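Local coordinates for protein aldehyde dehydrogenase (Anabaena variabilis, PDB 4H7N) that probably oxidises aldehydes to carboxylic acids with NAD+ as the electron acceptor, at residues 93-96 with 97-101. Sequence-based numbering, arbitrary orientation. Where two conformers were deposited one is given.
Sequences ASID and RWCGL
The backbone N-H of Arg97 bonds to the carbonyl oxygen of Ala93, with N 2.9 Å from O. This stretch of a little over two turns belongs to the alpha-helix 82-106, and i to i+4 bonds repeat along it: Trp98 N to Ser94 O (3.0 Å, with a nearly straight N-H...O angle of 171°), Cys99 N to Ile95 O and Gly100 N to Asp96 O, the last of them more bent at 147°. The carbonyl oxygen of Ser94 also lies against the indole, whose Trp98 CD1 comes to 3.3 Å from the same Ser94 O. The Ser94 hydroxyl turns anti to its own backbone nitrogen (chi1 161°), which brings OG alongside the pyrrole end of the indole, 3.5 Å from Trp98 CD1. On the same flank Arg97 runs out extended through chi2, then bends at chi3, which carries its guanidinium over the Trp98 ring. In the conformer described, Arg97 NH1 stands 3.7 Å from Ser94 OG, while NH2 sits 3.4 Å above the plane of the Trp98 ring, offset toward its rim. The indole itself is buried and packs on Ile148, Pro149 and Leu152 of helix 147-153. An alanine in place of Trp98 would probably open a gap against these three side chains. Ile95 and Cys99 make a buried apolar flank, which reaches Gln57 of helix 48-64. Asp96 is directed to that same helix, where its OD1 forms a salt bridge with Lys60 and accepts a hydrogen bond from Gln57. One turn apart, Ile95 CG2 meets Cys99 SG at 4.2 Å, and this sulfur also lies 3.2 Å from Ile95 O.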
loop_
_atom_site.group_PDB
_atom_site.type_symbol
_atom_site.label_atom_id
_atom_site.label_comp_id
_atom_site.label_asym_id
_atom_site.label_seq_id
_atom_site.Cartn_x
_atom_site.Cartn_y
_atom_site.Cartn_z
ATOM N N ALA A 93 0.036 -1.024 -27.119
ATOM C CA ALA A 93 -0.832 0.117 -26.759
ATOM C C ALA A 93 -0.582 0.550 -25.340
ATOM O O ALA A 93 -0.729 1.723 -24.998
ATOM C CB ALA A 93 -2.311 -0.200 -26.948
ATOM N N SER A 94 -0.216 -0.397 -24.488
ATOM C CA SER A 94 0.062 -0.041 -23.109
ATOM C C SER A 94 1.355 0.826 -22.986
ATOM O O SER A 94 1.420 1.753 -22.180
ATOM C CB SER A 94 0.064 -1.322 -22.270
ATOM O OG SER A 94 0.720 -1.096 -21.070
ATOM N N ILE A 95 2.359 0.585 -23.825
ATOM C CA ILE A 95 3.528 1.404 -23.801
ATOM C C ILE A 95 3.129 2.839 -24.169
ATOM O O ILE A 95 3.538 3.818 -23.503
ATOM C CB ILE A 95 4.560 0.901 -24.837
ATOM C CG1 ILE A 95 5.174 -0.462 -24.415
ATOM C CG2 ILE A 95 5.665 1.935 -25.021
ATOM C CD1 ILE A 95 6.163 -0.995 -25.461
ATOM N N ASP A 96 2.324 2.978 -25.237
ATOM C CA ASP A 96 1.822 4.290 -25.641
ATOM C C ASP A 96 1.031 4.993 -24.537
ATOM O O ASP A 96 1.251 6.193 -24.262
ATOM C CB ASP A 96 0.966 4.201 -26.917
ATOM C CG ASP A 96 1.815 3.918 -28.178
ATOM O OD1 ASP A 96 3.089 3.887 -28.065
ATOM O OD2 ASP A 96 1.219 3.767 -29.287
ATOM N N ARG A 97 0.083 4.279 -23.963
ATOM C CA ARG A 97 -0.795 4.835 -22.948
ATOM C C ARG A 97 -0.046 5.348 -21.711
ATOM O O ARG A 97 -0.273 6.471 -21.238
ATOM C CB ARG A 97 -1.816 3.791 -22.530
ATOM C CG ARG A 97 -2.891 4.366 -21.621
ATOM C CD ARG A 97 -3.966 3.348 -21.257
ATOM N NE ARG A 97 -3.464 1.986 -21.080
ATOM C CZ ARG A 97 -2.955 1.471 -19.956
ATOM N NH1 ARG A 97 -2.557 0.198 -19.969
ATOM N NH2 ARG A 97 -2.820 2.210 -18.831
ATOM N N TRP A 98 0.832 4.529 -21.168
ATOM C CA TRP A 98 1.664 4.974 -20.058
ATOM C C TRP A 98 2.619 6.109 -20.430
ATOM O O TRP A 98 2.849 6.987 -19.630
ATOM C CB TRP A 98 2.456 3.794 -19.460
ATOM C CG TRP A 98 1.599 2.907 -18.640
ATOM C CD1 TRP A 98 1.303 1.584 -18.857
ATOM C CD2 TRP A 98 0.885 3.290 -17.451
ATOM N NE1 TRP A 98 0.440 1.141 -17.869
ATOM C CE2 TRP A 98 0.197 2.155 -16.987
ATOM C CE3 TRP A 98 0.802 4.470 -16.723
ATOM C CZ2 TRP A 98 -0.605 2.177 -15.848
ATOM C CZ3 TRP A 98 0.014 4.494 -15.588
ATOM C CH2 TRP A 98 -0.687 3.344 -15.175
ATOM N N CYS A 99 3.196 6.088 -21.634
ATOM C CA CYS A 99 4.008 7.230 -22.068
ATOM C C CYS A 99 3.205 8.543 -22.055
ATOM O O CYS A 99 3.724 9.645 -21.725
ATOM C CB CYS A 99 4.585 6.991 -23.465
ATOM S SG CYS A 99 5.998 5.860 -23.465
ATOM N N GLY A 100 1.943 8.428 -22.424
ATOM C CA GLY A 100 1.039 9.562 -22.432
ATOM C C GLY A 100 0.712 10.067 -21.051
ATOM O O GLY A 100 0.554 11.294 -20.849
ATOM N N LEU A 101 0.563 9.159 -20.094
ATOM C CA LEU A 101 0.076 9.578 -18.776
ATOM C C LEU A 101 1.181 10.063 -17.886
ATOM O O LEU A 101 0.953 10.883 -17.032
ATOM C CB LEU A 101 -0.637 8.456 -18.044
ATOM C CG LEU A 101 -1.927 7.961 -18.643
ATOM C CD1 LEU A 101 -2.428 6.745 -17.848
ATOM C CD2 LEU A 101 -2.982 9.065 -18.729
#